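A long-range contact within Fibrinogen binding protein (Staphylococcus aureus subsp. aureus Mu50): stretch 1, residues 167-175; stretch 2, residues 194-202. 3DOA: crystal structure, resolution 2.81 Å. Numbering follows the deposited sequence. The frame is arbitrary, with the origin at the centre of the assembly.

Stretch 1 (167-175) HKINPYDIT
Stretch 2 194-202: LLNQFEGFS

How does the contact begin at K168? H167 stays clear of stretch 2, its side chain modelled only to CB. K168 is extended (phi/psi -101/177) and points its CA-to-CB bond toward stretch 2, where the chain leaves a helix that includes L194 and L195. K168 CA lies 5.0 Å from Q197 CA. With chi1 at -68° (m) and the later angles between wells, the side chain runs back along the exiting chain: K168 CD lies 3.5 Å from F198 O, and the amine lies beside the backbone carbonyl of L195, an acceptor for its positive charge, though at 3.4 Å between K168 NZ and L195 O the hydrogen bond is weak.

What joins the two backbones? I169 (-114/152) and F198 (-119/126) are both extended and form a single beta bridge, with CA atoms 4.8 Å apart. I169 N donates to Q197 O at 2.8 Å (156° at the hydrogen), and E199 N donates to I169 O at 2.7 Å, nearly straight at 175°. Because I169 uses both its N and its O on the residues flanking F198, the local pattern is that of a parallel bridge. I169 O also receives a CA-H...O contact from F198 CA, at 3.4 Å. The CA-to-CB bond of I169 points sideways (chi1 m, chi2 116°), and I169 CB lies 4.2 Å from F198 CE1.

How does stretch 1 turn after the bridge? N170 (-85/114, chi1 t) directs its CA-to-CB bond away from stretch 2 and ties up its own chain: Y172 N donates to N170 OD1 at 2.7 Å, and D173 N to N170 O at 2.6 Å. P171 (-56/-22, C-gamma endo) faces stretch 2. P171 CD sits 3.5 Å from E199 O, while P171 CB packs 4.2 Å from F198 CD1 and 3.8 Å from F201 CZ, so one compact ring serves two aromatic neighbours.

What does I174 meet, and how does F201 come to lie near P171? I174 is extended (-143/146), with chi1 and chi2 both t, and I174 CG2 meets the ring edge of buried F198 (chi1 -71°, chi2 -83°), 3.7 Å from F198 CE1. From F198 a type II turn leads to F201, with E199 at -65/132 and G200 at 74/7; a CB on G200 would jam against the carbonyl O of E199. F201 (chi1 -88°, chi2 -3°) brings its ring end to P171. Apolar packing thus extends the bridge, and the two stretches together bury 500 Å².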

# COMPACT_ATOMS: atom_id res chain seq x y z
N HIS A 167 -10.90 -13.09 6.68
CA HIS A 167 -10.10 -14.27 6.70
C HIS A 167 -9.90 -14.61 5.26
O HIS A 167 -10.53 -15.51 4.73
CB HIS A 167 -10.84 -15.40 7.37
N LYS A 168 -9.03 -13.87 4.62
CA LYS A 168 -8.68 -14.12 3.25
C LYS A 168 -7.36 -14.83 3.32
O LYS A 168 -6.83 -15.01 4.38
CB LYS A 168 -8.52 -12.80 2.53
CG LYS A 168 -9.79 -12.04 2.37
CD LYS A 168 -9.78 -11.29 1.08
CE LYS A 168 -10.56 -10.04 1.16
NZ LYS A 168 -11.74 -10.05 0.31
N ILE A 169 -6.84 -15.23 2.17
CA ILE A 169 -5.59 -15.94 2.12
C ILE A 169 -4.57 -15.10 1.42
O ILE A 169 -4.89 -14.28 0.61
CB ILE A 169 -5.73 -17.23 1.38
CG1 ILE A 169 -6.67 -18.15 2.11
CG2 ILE A 169 -4.42 -17.90 1.32
CD1 ILE A 169 -7.89 -18.47 1.35
N ASN A 170 -3.31 -15.31 1.78
CA ASN A 170 -2.22 -14.57 1.16
C ASN A 170 -1.85 -15.33 -0.14
O ASN A 170 -1.38 -16.49 -0.13
CB ASN A 170 -1.02 -14.40 2.11
CG ASN A 170 0.07 -13.43 1.56
OD1 ASN A 170 0.42 -13.42 0.36
ND2 ASN A 170 0.61 -12.61 2.43
N PRO A 171 -2.08 -14.67 -1.28
CA PRO A 171 -1.78 -15.28 -2.52
C PRO A 171 -0.36 -15.70 -2.59
O PRO A 171 -0.04 -16.58 -3.39
CB PRO A 171 -2.04 -14.18 -3.53
CG PRO A 171 -2.08 -12.99 -2.79
CD PRO A 171 -2.64 -13.33 -1.50
N TYR A 172 0.53 -15.13 -1.79
CA TYR A 172 1.89 -15.63 -1.86
C TYR A 172 2.06 -16.92 -1.11
O TYR A 172 3.05 -17.55 -1.30
CB TYR A 172 2.87 -14.60 -1.39
CG TYR A 172 2.93 -13.46 -2.32
CD1 TYR A 172 3.65 -13.57 -3.51
CD2 TYR A 172 2.25 -12.28 -2.05
CE1 TYR A 172 3.69 -12.56 -4.43
CE2 TYR A 172 2.29 -11.23 -2.98
CZ TYR A 172 3.02 -11.40 -4.17
OH TYR A 172 3.10 -10.42 -5.09
N ASP A 173 1.11 -17.35 -0.29
CA ASP A 173 1.32 -18.55 0.56
C ASP A 173 0.68 -19.81 -0.02
O ASP A 173 0.51 -20.82 0.64
CB ASP A 173 0.73 -18.30 1.94
CG ASP A 173 1.47 -17.18 2.72
OD1 ASP A 173 2.62 -16.74 2.38
OD2 ASP A 173 0.86 -16.72 3.71
N ILE A 174 0.33 -19.74 -1.29
CA ILE A 174 -0.57 -20.72 -1.87
C ILE A 174 -0.08 -20.96 -3.28
O ILE A 174 0.53 -20.05 -3.88
CB ILE A 174 -1.99 -20.18 -1.81
CG1 ILE A 174 -2.97 -21.23 -2.27
CG2 ILE A 174 -2.12 -18.87 -2.62
CD1 ILE A 174 -4.37 -20.99 -1.73
N THR A 175 -0.23 -22.19 -3.75
CA THR A 175 0.10 -22.53 -5.14
C THR A 175 -1.18 -22.55 -5.94
O THR A 175 -2.29 -22.60 -5.37
CB THR A 175 0.75 -23.88 -5.31
OG1 THR A 175 -0.09 -24.92 -4.80
CG2 THR A 175 2.02 -23.87 -4.62
N LEU A 194 -11.88 -14.77 -7.00
CA LEU A 194 -10.52 -14.59 -6.63
C LEU A 194 -10.44 -13.34 -5.76
O LEU A 194 -9.74 -13.32 -4.76
CB LEU A 194 -9.65 -14.42 -7.85
CG LEU A 194 -9.41 -15.60 -8.79
CD1 LEU A 194 -8.61 -15.09 -9.97
CD2 LEU A 194 -8.68 -16.73 -8.08
N LEU A 195 -11.19 -12.30 -6.11
CA LEU A 195 -11.23 -11.11 -5.26
C LEU A 195 -11.77 -11.45 -3.87
O LEU A 195 -11.28 -10.97 -2.90
CB LEU A 195 -12.08 -10.02 -5.91
CG LEU A 195 -11.78 -8.59 -5.48
CD1 LEU A 195 -10.34 -8.17 -5.87
CD2 LEU A 195 -12.78 -7.62 -6.12
N ASN A 196 -12.74 -12.30 -3.75
CA ASN A 196 -13.26 -12.59 -2.44
C ASN A 196 -12.37 -13.42 -1.57
O ASN A 196 -12.62 -13.46 -0.40
CB ASN A 196 -14.58 -13.38 -2.50
CG ASN A 196 -15.66 -12.67 -3.23
OD1 ASN A 196 -15.73 -11.44 -3.18
ND2 ASN A 196 -16.49 -13.43 -3.96
N GLN A 197 -11.39 -14.15 -2.09
CA GLN A 197 -10.68 -15.10 -1.22
C GLN A 197 -9.27 -14.72 -0.91
O GLN A 197 -8.65 -15.31 0.00
CB GLN A 197 -10.67 -16.51 -1.79
CG GLN A 197 -11.60 -17.47 -1.05
CD GLN A 197 -12.87 -17.74 -1.86
OE1 GLN A 197 -13.46 -18.82 -1.75
NE2 GLN A 197 -13.25 -16.79 -2.72
N PHE A 198 -8.75 -13.76 -1.67
CA PHE A 198 -7.33 -13.47 -1.65
C PHE A 198 -7.04 -12.06 -1.20
O PHE A 198 -7.61 -11.09 -1.69
CB PHE A 198 -6.74 -13.85 -3.01
CG PHE A 198 -6.69 -15.33 -3.20
CD1 PHE A 198 -5.64 -16.08 -2.68
CD2 PHE A 198 -7.76 -16.01 -3.75
CE1 PHE A 198 -5.60 -17.50 -2.79
CE2 PHE A 198 -7.74 -17.43 -3.87
CZ PHE A 198 -6.65 -18.17 -3.39
N GLU A 199 -6.18 -11.99 -0.18
CA GLU A 199 -5.82 -10.73 0.53
C GLU A 199 -5.09 -9.81 -0.42
O GLU A 199 -4.17 -10.20 -1.15
CB GLU A 199 -4.94 -11.03 1.80
CG GLU A 199 -4.33 -9.78 2.61
CD GLU A 199 -3.34 -10.15 3.80
OE1 GLU A 199 -2.57 -11.18 3.76
OE2 GLU A 199 -3.34 -9.34 4.80
N GLY A 200 -5.53 -8.59 -0.44
CA GLY A 200 -4.86 -7.63 -1.29
C GLY A 200 -5.07 -7.68 -2.79
O GLY A 200 -4.42 -6.94 -3.52
N PHE A 201 -5.99 -8.52 -3.26
CA PHE A 201 -6.34 -8.52 -4.68
C PHE A 201 -7.25 -7.36 -5.07
O PHE A 201 -7.88 -6.74 -4.22
CB PHE A 201 -7.00 -9.84 -5.06
CG PHE A 201 -6.03 -10.92 -5.49
CD1 PHE A 201 -4.65 -10.69 -5.58
CD2 PHE A 201 -6.52 -12.17 -5.87
CE1 PHE A 201 -3.78 -11.68 -6.01
CE2 PHE A 201 -5.66 -13.15 -6.29
CZ PHE A 201 -4.29 -12.90 -6.36
N SER A 202 -7.26 -7.06 -6.37
CA SER A 202 -8.13 -6.05 -7.00
C SER A 202 -8.69 -6.63 -8.30
O SER A 202 -8.08 -7.56 -8.92
CB SER A 202 -7.33 -4.83 -7.41
OG SER A 202 -6.20 -5.25 -8.17